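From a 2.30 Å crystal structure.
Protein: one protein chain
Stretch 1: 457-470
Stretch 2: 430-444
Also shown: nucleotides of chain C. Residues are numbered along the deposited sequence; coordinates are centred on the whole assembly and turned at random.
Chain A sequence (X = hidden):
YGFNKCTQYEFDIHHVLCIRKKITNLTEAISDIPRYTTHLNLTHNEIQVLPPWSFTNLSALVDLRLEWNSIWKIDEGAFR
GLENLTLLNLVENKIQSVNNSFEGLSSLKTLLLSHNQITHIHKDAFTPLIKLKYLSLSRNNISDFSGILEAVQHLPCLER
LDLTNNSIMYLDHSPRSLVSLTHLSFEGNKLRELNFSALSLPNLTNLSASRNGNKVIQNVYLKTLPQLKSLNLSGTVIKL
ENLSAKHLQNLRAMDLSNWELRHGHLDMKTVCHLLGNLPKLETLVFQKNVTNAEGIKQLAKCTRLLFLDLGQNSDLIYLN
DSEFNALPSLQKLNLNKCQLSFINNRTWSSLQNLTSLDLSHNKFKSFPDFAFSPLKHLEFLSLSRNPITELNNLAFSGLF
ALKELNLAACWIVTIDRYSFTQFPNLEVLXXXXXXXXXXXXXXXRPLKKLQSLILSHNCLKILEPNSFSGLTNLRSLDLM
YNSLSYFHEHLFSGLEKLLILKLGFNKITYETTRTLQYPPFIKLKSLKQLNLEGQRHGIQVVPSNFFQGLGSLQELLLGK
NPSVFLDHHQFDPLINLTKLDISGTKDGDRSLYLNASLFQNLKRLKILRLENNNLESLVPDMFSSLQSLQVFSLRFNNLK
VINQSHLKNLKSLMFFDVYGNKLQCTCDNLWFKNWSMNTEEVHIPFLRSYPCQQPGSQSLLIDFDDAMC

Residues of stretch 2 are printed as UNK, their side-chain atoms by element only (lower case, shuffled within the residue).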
ATOM      1  N   HIS A 457      -0.485  -7.170   7.764  1.00 20.40           N
ATOM      2  CA  HIS A 457       0.826  -6.669   7.367  1.00 15.46           C
ATOM      3  C   HIS A 457       1.813  -7.790   7.063  1.00 23.56           C
ATOM      4  O   HIS A 457       3.013  -7.686   7.337  1.00 29.01           O
ATOM      5  CB  HIS A 457       1.404  -5.766   8.454  1.00 14.79           C
ATOM      6  CG  HIS A 457       0.675  -4.479   8.639  1.00 18.34           C
ATOM      7  ND1 HIS A 457       0.863  -3.394   7.811  1.00 24.42           N
ATOM      8  CD2 HIS A 457      -0.210  -4.084   9.587  1.00 14.08           C
ATOM      9  CE1 HIS A 457       0.120  -2.386   8.235  1.00 18.52           C
ATOM     10  NE2 HIS A 457      -0.529  -2.778   9.319  1.00 21.92           N
ATOM     11  N   ASN A 458       1.295  -8.876   6.526  1.00 20.07           N
ATOM     12  CA  ASN A 458       2.148  -9.898   5.942  1.00 17.35           C
ATOM     13  C   ASN A 458       2.207  -9.674   4.440  1.00 20.77           C
ATOM     14  O   ASN A 458       1.965  -8.557   3.969  1.00 30.60           O
ATOM     15  CB  ASN A 458       1.607 -11.270   6.283  1.00 10.81           C
ATOM     16  CG  ASN A 458       1.912 -11.636   7.707  1.00 24.05           C
ATOM     17  OD1 ASN A 458       3.050 -11.980   8.025  1.00 23.49           O
ATOM     18  ND2 ASN A 458       0.921 -11.513   8.590  1.00 23.45           N
ATOM     19  N   CYS A 459       2.558 -10.694   3.677  1.00 28.74           N
ATOM     20  CA  CYS A 459       2.497 -10.550   2.220  1.00 32.80           C
ATOM     21  C   CYS A 459       1.561 -11.600   1.642  1.00 27.87           C
ATOM     22  O   CYS A 459       1.861 -12.183   0.602  1.00 24.62           O
ATOM     23  CB  CYS A 459       3.889 -10.720   1.586  1.00 41.18           C
ATOM     24  SG  CYS A 459       5.328 -10.119   2.554  1.00 72.87           S
ATOM     25  N   LEU A 460       0.436 -11.850   2.308  1.00 26.05           N
ATOM     26  CA  LEU A 460      -0.425 -12.971   1.916  1.00 25.85           C
ATOM     27  C   LEU A 460      -1.075 -12.767   0.549  1.00 29.75           C
ATOM     28  O   LEU A 460      -1.754 -11.763   0.328  1.00 30.00           O
ATOM     29  CB  LEU A 460      -1.499 -13.245   2.962  1.00 23.54           C
ATOM     30  CG  LEU A 460      -1.082 -13.841   4.300  1.00 24.13           C
ATOM     31  CD1 LEU A 460      -2.255 -13.768   5.288  1.00 22.14           C
ATOM     32  CD2 LEU A 460      -0.614 -15.260   4.122  1.00 20.63           C
ATOM     33  N   LYS A 461      -0.841 -13.715  -0.361  1.00 28.42           N
ATOM     34  CA  LYS A 461      -1.480 -13.724  -1.681  1.00 30.34           C
ATOM     35  C   LYS A 461      -2.386 -14.941  -1.792  1.00 32.90           C
ATOM     36  O   LYS A 461      -3.520 -14.853  -2.260  1.00 38.91           O
ATOM     37  CB  LYS A 461      -0.431 -13.797  -2.795  1.00 31.90           C
ATOM     38  CG  LYS A 461       0.487 -12.585  -2.913  1.00 34.37           C
ATOM     39  CD  LYS A 461       0.988 -12.406  -4.337  1.00 40.49           C
ATOM     40  CE  LYS A 461       2.264 -11.566  -4.414  1.00 43.26           C
ATOM     41  NZ  LYS A 461       2.210 -10.285  -3.661  1.00 47.66           N
ATOM     42  N   ILE A 462      -1.868 -16.079  -1.345  1.00 34.13           N
ATOM     43  CA  ILE A 462      -2.533 -17.370  -1.508  1.00 39.68           C
ATOM     44  C   ILE A 462      -3.020 -17.943  -0.185  1.00 44.77           C
ATOM     45  O   ILE A 462      -2.228 -18.219   0.716  1.00 45.48           O
ATOM     46  CB  ILE A 462      -1.576 -18.412  -2.160  1.00 48.31           C
ATOM     47  CG1 ILE A 462      -0.967 -17.846  -3.445  1.00 53.76           C
ATOM     48  CG2 ILE A 462      -2.290 -19.730  -2.419  1.00 39.87           C
ATOM     49  CD1 ILE A 462      -1.980 -17.616  -4.551  1.00 58.37           C
ATOM     50  N   LEU A 463      -4.332 -18.120  -0.073  1.00 46.70           N
ATOM     51  CA  LEU A 463      -4.919 -18.794   1.074  1.00 31.52           C
ATOM     52  C   LEU A 463      -5.511 -20.124   0.633  1.00 31.67           C
ATOM     53  O   LEU A 463      -6.545 -20.156  -0.025  1.00 39.96           O
ATOM     54  CB  LEU A 463      -5.992 -17.922   1.729  1.00 32.90           C
ATOM     55  CG  LEU A 463      -5.623 -16.528   2.237  1.00 30.68           C
ATOM     56  CD1 LEU A 463      -6.807 -15.888   2.922  1.00 33.04           C
ATOM     57  CD2 LEU A 463      -4.491 -16.615   3.197  1.00 34.78           C
ATOM     58  N   GLU A 464      -4.839 -21.218   0.974  1.00 42.76           N
ATOM     59  CA  GLU A 464      -5.340 -22.553   0.675  1.00 42.29           C
ATOM     60  C   GLU A 464      -6.735 -22.741   1.263  1.00 48.77           C
ATOM     61  O   GLU A 464      -7.096 -22.104   2.251  1.00 53.96           O
ATOM     62  CB  GLU A 464      -4.388 -23.626   1.221  1.00 38.00           C
ATOM     63  CG  GLU A 464      -3.088 -23.776   0.434  1.00 42.76           C
ATOM     64  CD  GLU A 464      -2.226 -24.986   0.877  1.00 66.24           C
ATOM     65  OE1 GLU A 464      -0.981 -24.917   0.751  1.00 57.20           O
ATOM     66  OE2 GLU A 464      -2.782 -26.005   1.353  1.00 68.45           O
ATOM     67  N   PRO A 465      -7.544 -23.593   0.630  1.00 54.25           N
ATOM     68  CA  PRO A 465      -8.844 -23.963   1.194  1.00 48.48           C
ATOM     69  C   PRO A 465      -8.619 -24.602   2.547  1.00 44.55           C
ATOM     70  O   PRO A 465      -7.598 -25.263   2.713  1.00 47.31           O
ATOM     71  CB  PRO A 465      -9.361 -25.017   0.212  1.00 51.11           C
ATOM     72  CG  PRO A 465      -8.628 -24.741  -1.065  1.00 48.36           C
ATOM     73  CD  PRO A 465      -7.288 -24.241  -0.670  1.00 52.66           C
ATOM     74  N   ASN A 466      -9.540 -24.407   3.487  1.00 46.84           N
ATOM     75  CA  ASN A 466      -9.396 -24.936   4.847  1.00 49.45           C
ATOM     76  C   ASN A 466      -8.163 -24.415   5.610  1.00 43.72           C
ATOM     77  O   ASN A 466      -7.655 -25.086   6.511  1.00 37.27           O
ATOM     78  CB  ASN A 466      -9.417 -26.473   4.842  1.00 54.12           C
ATOM     79  CG  ASN A 466     -10.684 -27.040   4.228  1.00 63.40           C
ATOM     80  OD1 ASN A 466     -11.775 -26.501   4.415  1.00 66.72           O
ATOM     81  ND2 ASN A 466     -10.542 -28.126   3.472  1.00 64.48           N
ATOM     82  N   SER A 467      -7.682 -23.231   5.234  1.00 39.81           N
ATOM     83  CA  SER A 467      -6.609 -22.565   5.974  1.00 38.76           C
ATOM     84  C   SER A 467      -7.013 -22.347   7.427  1.00 37.92           C
ATOM     85  O   SER A 467      -6.185 -22.425   8.327  1.00 42.08           O
ATOM     86  CB  SER A 467      -6.294 -21.206   5.353  1.00 40.28           C
ATOM     87  OG  SER A 467      -5.403 -21.329   4.267  1.00 51.74           O
ATOM     88  N   PHE A 468      -8.300 -22.089   7.636  1.00 29.93           N
ATOM     89  CA  PHE A 468      -8.837 -21.730   8.935  1.00 32.52           C
ATOM     90  C   PHE A 468      -9.729 -22.809   9.551  1.00 32.60           C
ATOM     91  O   PHE A 468     -10.558 -22.505  10.411  1.00 35.64           O
ATOM     92  CB  PHE A 468      -9.630 -20.420   8.835  1.00 29.98           C
ATOM     93  CG  PHE A 468      -8.853 -19.279   8.247  1.00 25.51           C
ATOM     94  CD1 PHE A 468      -7.844 -18.665   8.969  1.00 21.03           C
ATOM     95  CD2 PHE A 468      -9.128 -18.826   6.966  1.00 25.14           C
ATOM     96  CE1 PHE A 468      -7.137 -17.615   8.441  1.00 21.95           C
ATOM     97  CE2 PHE A 468      -8.417 -17.780   6.416  1.00 23.17           C
ATOM     98  CZ  PHE A 468      -7.421 -17.168   7.151  1.00 28.04           C
ATOM     99  N   SER A 469      -9.582 -24.057   9.122  1.00 26.95           N
ATOM    100  CA  SER A 469     -10.330 -25.136   9.779  1.00 31.48           C
ATOM    101  C   SER A 469      -9.897 -25.312  11.259  1.00 42.30           C
ATOM    102  O   SER A 469      -8.757 -25.016  11.642  1.00 35.30           O
ATOM    103  CB  SER A 469     -10.196 -26.453   9.010  1.00 32.52           C
ATOM    104  OG  SER A 469      -8.926 -27.033   9.204  1.00 41.79           O
ATOM    105  N   GLY A 470     -10.828 -25.756  12.093  1.00 38.91           N
ATOM    106  CA  GLY A 470     -10.549 -25.943  13.501  1.00 41.54           C
ATOM    107  C   GLY A 470     -10.736 -24.691  14.346  1.00 45.03           C
ATOM    108  O   GLY A 470     -10.732 -24.755  15.575  1.00 46.30           O
ATOM    109  N   UNK A 430      -0.902 -13.443  17.663  1.00 26.76           N
ATOM    110  CA  UNK A 430      -0.530 -12.279  16.873  1.00 26.31           C
ATOM    111  C   UNK A 430       0.630 -12.601  15.933  1.00 27.98           C
ATOM    112  O   UNK A 430       1.790 -12.717  16.370  1.00 26.87           O
ATOM    113  o   UNK A 430       0.123  -8.729  17.658  1.00 39.95           O
ATOM    114  c   UNK A 430      -0.168 -11.098  17.775  1.00 18.49           C
ATOM    115  c   UNK A 430      -0.076  -9.777  17.008  1.00 33.76           C
ATOM    116  o   UNK A 430      -0.171  -9.778  15.752  1.00 34.57           O
ATOM    117  N   UNK A 431       0.315 -12.726  14.641  1.00 26.24           N
ATOM    118  CA  UNK A 431       1.328 -13.026  13.622  1.00 26.18           C
ATOM    119  C   UNK A 431       1.517 -11.850  12.701  1.00 23.74           C
ATOM    120  O   UNK A 431       2.026 -11.992  11.586  1.00 19.54           O
ATOM    121  c   UNK A 431       0.449 -16.712  13.081  1.00 25.38           C
ATOM    122  c   UNK A 431       0.949 -14.260  12.808  1.00 21.30           C
ATOM    123  c   UNK A 431       2.758 -15.804  13.426  1.00 21.43           C
ATOM    124  c   UNK A 431       1.277 -15.536  13.575  1.00 25.99           C
ATOM    125  N   UNK A 432       1.079 -10.691  13.172  1.00 14.55           N
ATOM    126  CA  UNK A 432       1.143  -9.478  12.396  1.00 10.15           C
ATOM    127  C   UNK A 432       2.550  -9.076  12.005  1.00 13.73           C
ATOM    128  O   UNK A 432       3.500  -9.387  12.694  1.00 22.57           O
ATOM    129  N   UNK A 433       2.670  -8.433  10.849  1.00 21.10           N
ATOM    130  CA  UNK A 433       3.897  -7.783  10.422  1.00 20.46           C
ATOM    131  C   UNK A 433       5.055  -8.775  10.268  1.00 20.65           C
ATOM    132  O   UNK A 433       6.221  -8.416  10.414  1.00 17.19           O
ATOM    133  c   UNK A 433       4.267  -6.648  11.368  1.00 26.36           C
ATOM    134  c   UNK A 433       5.336  -5.739  10.793  1.00 47.18           C
ATOM    135  o   UNK A 433       6.091  -5.124  11.582  1.00 58.66           O
ATOM    136  o   UNK A 433       5.445  -5.670   9.551  1.00 54.07           O
ATOM    137  N   UNK A 434       4.729 -10.027   9.977  1.00 22.34           N
ATOM    138  CA  UNK A 434       5.760 -10.977   9.597  1.00 21.65           C
ATOM    139  C   UNK A 434       6.008 -10.950   8.083  1.00 23.09           C
ATOM    140  O   UNK A 434       5.811  -9.913   7.452  1.00 27.89           O
ATOM    141  c   UNK A 434       5.750 -12.487  11.648  1.00 25.42           C
ATOM    142  c   UNK A 434       5.441 -12.371  10.139  1.00 19.52           C
ATOM    143  o   UNK A 434       6.909 -12.532  12.049  1.00 32.20           O
ATOM    144  n   UNK A 434       4.716 -12.553  12.469  1.00 17.10           N
ATOM    145  N   UNK A 435       6.480 -12.055   7.513  1.00 28.76           N
ATOM    146  CA  UNK A 435       6.731 -12.148   6.070  1.00 18.26           C
ATOM    147  C   UNK A 435       5.955 -13.307   5.467  1.00 27.67           C
ATOM    148  O   UNK A 435       6.456 -13.978   4.573  1.00 28.71           O
ATOM    149  o   UNK A 435       8.783 -10.080   6.117  1.00 25.10           O
ATOM    150  c   UNK A 435       8.223 -12.393   5.774  1.00 19.64           C
ATOM    151  n   UNK A 435      10.281 -11.619   6.787  1.00 22.34           N
ATOM    152  c   UNK A 435       9.123 -11.261   6.246  1.00 22.29           C
ATOM    153  N   UNK A 436       4.762 -13.589   5.970  1.00 28.83           N
ATOM    154  CA  UNK A 436       4.091 -14.808   5.547  1.00 24.76           C
ATOM    155  C   UNK A 436       3.388 -14.590   4.230  1.00 25.33           C
ATOM    156  O   UNK A 436       2.579 -13.657   4.117  1.00 24.97           O
ATOM    157  c   UNK A 436       2.446 -16.584   6.120  1.00 21.46           C
ATOM    158  c   UNK A 436       3.120 -15.324   6.609  1.00 22.97           C
ATOM    159  c   UNK A 436       3.018 -15.650   9.165  1.00 27.65           C
ATOM    160  c   UNK A 436       3.884 -15.611   7.897  1.00 26.32           C
ATOM    161  N   UNK A 437       3.705 -15.439   3.237  1.00 23.40           N
ATOM    162  CA  UNK A 437       3.213 -15.286   1.852  1.00 22.34           C
ATOM    163  C   UNK A 437       2.046 -16.190   1.492  1.00 29.02           C
ATOM    164  O   UNK A 437       1.190 -15.805   0.691  1.00 35.31           O
ATOM    165  c   UNK A 437       6.456 -14.428  -0.124  1.00 20.07           C
ATOM    166  n   UNK A 437       8.055 -13.067  -2.037  1.00 36.16           N
ATOM    167  n   UNK A 437       7.364 -13.320   0.149  1.00 26.18           N
ATOM    168  n   UNK A 437       8.873 -11.682  -0.395  1.00 40.46           N
ATOM    169  c   UNK A 437       5.229 -14.254   0.754  1.00 22.69           C
ATOM    170  c   UNK A 437       4.342 -15.472   0.829  1.00 15.80           C
ATOM    171  c   UNK A 437       8.092 -12.689  -0.764  1.00 36.08           C
ATOM    172  N   UNK A 438       1.999 -17.383   2.074  1.00 24.45           N
ATOM    173  CA  UNK A 438       0.850 -18.264   1.881  1.00 30.62           C
ATOM    174  C   UNK A 438       0.418 -18.918   3.193  1.00 28.26           C
ATOM    175  O   UNK A 438       1.211 -19.087   4.115  1.00 32.90           O
ATOM    176  c   UNK A 438       2.005 -18.936  -0.261  1.00 23.77           C
ATOM    177  o   UNK A 438       1.676 -20.518   1.519  1.00 33.09           O
ATOM    178  c   UNK A 438       1.099 -19.394   0.850  1.00 20.02           C
ATOM    179  N   UNK A 439      -0.856 -19.282   3.260  1.00 27.39           N
ATOM    180  CA  UNK A 439      -1.415 -19.950   4.422  1.00 34.90           C
ATOM    181  C   UNK A 439      -1.776 -21.368   4.001  1.00 40.67           C
ATOM    182  O   UNK A 439      -2.533 -21.565   3.049  1.00 37.56           O
ATOM    183  c   UNK A 439      -2.966 -18.984   6.353  1.00 33.87           C
ATOM    184  c   UNK A 439      -2.656 -19.193   4.877  1.00 25.54           C
ATOM    185  c   UNK A 439      -1.727 -18.634   7.200  1.00 32.08           C
ATOM    186  c   UNK A 439      -4.034 -17.890   6.470  1.00 26.73           C
ATOM    187  N   UNK A 440      -1.204 -22.359   4.677  1.00 45.72           N
ATOM    188  CA  UNK A 440      -1.457 -23.745   4.312  1.00 45.88           C
ATOM    189  C   UNK A 440      -2.687 -24.273   5.035  1.00 48.83           C
ATOM    190  O   UNK A 440      -3.052 -23.760   6.097  1.00 54.91           O
ATOM    191  n   UNK A 440       0.998 -24.092   2.603  1.00 45.42           N
ATOM    192  o   UNK A 440       2.013 -23.803   4.602  1.00 53.02           O
ATOM    193  c   UNK A 440       1.025 -24.140   3.941  1.00 50.79           C
ATOM    194  c   UNK A 440      -0.241 -24.621   4.632  1.00 44.13           C
ATOM    195  N   UNK A 441      -3.319 -25.298   4.469  1.00 43.91           N
ATOM    196  CA  UNK A 441      -4.484 -25.910   5.101  1.00 48.90           C
ATOM    197  C   UNK A 441      -4.106 -26.474   6.467  1.00 49.46           C
ATOM    198  O   UNK A 441      -3.019 -27.045   6.651  1.00 44.36           O
ATOM    199  c   UNK A 441      -5.064 -27.035   4.232  1.00 54.41           C
ATOM    200  n   UNK A 441      -3.266 -30.235   4.419  1.00 73.65           N
ATOM    201  c   UNK A 441      -4.209 -28.267   4.183  1.00 63.26           C
ATOM    202  c   UNK A 441      -2.508 -29.538   3.594  1.00 72.49           C
ATOM    203  n   UNK A 441      -3.054 -28.344   3.435  1.00 68.74           N
ATOM    204  c   UNK A 441      -4.338 -29.464   4.803  1.00 67.80           C
ATOM    205  N   UNK A 442      -5.010 -26.292   7.423  1.00 52.34           N
ATOM    206  CA  UNK A 442      -4.860 -26.861   8.746  1.00 47.36           C
ATOM    207  C   UNK A 442      -3.828 -26.206   9.639  1.00 45.96           C
ATOM    208  O   UNK A 442      -3.539 -26.735  10.720  1.00 45.80           O
ATOM    209  N   UNK A 443      -3.273 -25.073   9.207  1.00 36.37           N
ATOM    210  CA  UNK A 443      -2.199 -24.427   9.970  1.00 36.52           C
ATOM    211  C   UNK A 443      -2.606 -24.145  11.417  1.00 30.67           C
ATOM    212  O   UNK A 443      -1.782 -24.255  12.313  1.00 28.21           O
ATOM    213  c   UNK A 443      -0.706 -22.386  10.221  1.00 27.19           C
ATOM    214  c   UNK A 443      -1.681 -23.130   9.301  1.00 37.98           C
ATOM    215  o   UNK A 443      -1.001 -23.455   8.087  1.00 39.84           O
ATOM    216  N   UNK A 444      -3.884 -23.815  11.634  1.00 23.60           N
ATOM    217  CA  UNK A 444      -4.385 -23.461  12.969  1.00 28.82           C
ATOM    218  C   UNK A 444      -5.356 -24.507  13.522  1.00 29.43           C
ATOM    219  O   UNK A 444      -6.074 -24.230  14.470  1.00 35.25           O
ATOM    220  c   UNK A 444      -4.705 -20.689  10.909  1.00 27.51           C
ATOM    221  c   UNK A 444      -2.893 -19.115  10.762  1.00 19.89           C
ATOM    222  c   UNK A 444      -4.007 -19.728  10.192  1.00 22.14           C
ATOM    223  c   UNK A 444      -5.068 -22.081  12.959  1.00 29.94           C
ATOM    224  c   UNK A 444      -3.207 -20.420  12.743  1.00 29.39           C
ATOM    225  c   UNK A 444      -4.314 -21.038  12.193  1.00 28.50           C
ATOM    226  c   UNK A 444      -2.494 -19.467  12.032  1.00 24.49           C
TER
ATOM    227  P     G C   3      -2.484   4.477   8.638  1.00 66.27           P
ATOM    228  OP1   G C   3      -1.585   3.993   7.582  1.00 58.42           O
ATOM    229  OP2   G C   3      -3.241   5.726   8.388  1.00 79.68           O
ATOM    230  O5'   G C   3      -3.492   3.285   8.958  1.00 30.00           O
ATOM    231  C5'   G C   3      -4.772   3.297   8.316  1.00 29.28           C
ATOM    232  C4'   G C   3      -5.883   2.729   9.169  1.00 30.15           C
ATOM    233  O4'   G C   3      -5.719   1.295   9.295  1.00 30.17           O
ATOM    234  C3'   G C   3      -5.989   3.272  10.597  1.00 30.97           C
ATOM    235  O3'   G C   3      -7.351   3.215  11.014  1.00 28.66           O
ATOM    236  C2'   G C   3      -5.220   2.228  11.394  1.00 28.62           C
ATOM    237  O2'   G C   3      -5.605   2.166  12.744  1.00 29.15           O
ATOM    238  C1'   G C   3      -5.606   0.944  10.656  1.00 22.48           C
ATOM    239  N9    G C   3      -4.644  -0.148  10.732  1.00 27.91           N
ATOM    240  C8    G C   3      -3.327  -0.126  10.348  1.00 32.18           C
ATOM    241  N7    G C   3      -2.744  -1.280  10.502  1.00 28.87           N
ATOM    242  C5    G C   3      -3.735  -2.116  11.001  1.00 25.26           C
ATOM    243  C6    G C   3      -3.698  -3.489  11.364  1.00 22.94           C
ATOM    244  O6    G C   3      -2.759  -4.282  11.343  1.00 27.74           O
ATOM    245  N1    G C   3      -4.927  -3.936  11.814  1.00 31.42           N
ATOM    246  C2    G C   3      -6.053  -3.158  11.917  1.00 32.23           C
ATOM    247  N2    G C   3      -7.137  -3.788  12.386  1.00 26.75           N
ATOM    248  N3    G C   3      -6.105  -1.878  11.590  1.00 30.65           N
ATOM    249  C4    G C   3      -4.919  -1.428  11.141  1.00 30.04           C
HETATM  250  O   HOH W   1      -6.455 -24.346  10.079  1.00 33.12           O

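Position 430 carries two side-chain carbons, the second bearing two oxygens, and lies out of reach of stretch 1; one oxygen accepts a hydrogen bond from the backbone N of 432 at 3.0 Å. An oxygen at both tips fits a carboxylate, Asp430. Position 431 has four carbons forked at the second, the pattern of Leu431; its backbone O receives Asn458 ND2 at 3.2 Å. Position 432 has no side-chain atoms and is Gly432, where a CB would be crowded by Asp430 OD1. Position 433 again shows two carbons and two terminal oxygens, hence Asp433; its CB lies 4.2 Å from His457 CB, and its CA makes a CA-H...O contact with His457 O at 3.2 Å.

At 434 the second of two carbons carries one oxygen and one nitrogen, and CB lies 3.2 Å from Asn458 OD1; this is an amide of asparagine length: Asn434. Its ND2 donates to Leu431 O at 2.9 Å, closing the type II turn from Leu431. Position 435 has the same atoms, with the side chain pointing away from stretch 1, and is Asn435; both its amide atoms are satisfied elsewhere in the structure. Position 436 has four carbons forked at the first, one arm two carbons long, which defines Ile436. Its CG2 packs 3.9 Å from Leu460 CD2, while its N donates to Asn458 OD1 at 3.1 Å and its O accepts from Cys459 N at 3.0 Å.

Position 437 runs through three carbons and a nitrogen to a carbon with two more nitrogens, the guanidinium of Arg437. Its CA-to-CB bond points away from stretch 1, yet CG touches Cys459 CB at 3.9 Å and the guanidinium lies near Cys459 SG; its O accepts from Lys461 N at 3.1 Å. Position 438 has one carbon bearing an oxygen and a carbon, so it is Thr438, whose CG2 lies 4.1 Å from Ile462 CB. Position 439 has four carbons forked at the second, which makes it Leu439, with CD2 3.5 Å from both Leu463 CD2 and Phe468 CZ.

Position 440 has two carbons ending in one oxygen and one nitrogen. The nitrogen lies 2.8 Å from Glu464 OE1, to which it donates: Asn440 ND2. Position 441 has one carbon and a five-membered ring with two nitrogens, His441, whose ND1 donates to Glu464 OE2 at 3.1 Å. Position 442 lacks a side chain and has positive phi, as suits Gly442; its N donates to Asn466 O at 3.0 Å. One carbon with an oxygen and a carbon makes 443 Thr443, its OG1 bonded to Asn440 O at 2.9 Å. The six-carbon ring at 444 is Phe444, with CE2 4.2 Å from Phe468 CE1.

The contact combines a short parallel pairing, Ile462 with Thr438 and Leu463 with Leu439, with side-chain hydrogen bonds to backbone groups. Leu439 N donates to Ile462 O at 3.1 Å, and Glu464 N returns to Leu439 O at 3.1 Å. Asn458 fastens one end of the pairing and the Glu464 carboxylate the other, while Leu439 fills the apolar space beside Leu463 and Phe468.

Stretch 2 430-444: DLGDNNIRTLNHGTF
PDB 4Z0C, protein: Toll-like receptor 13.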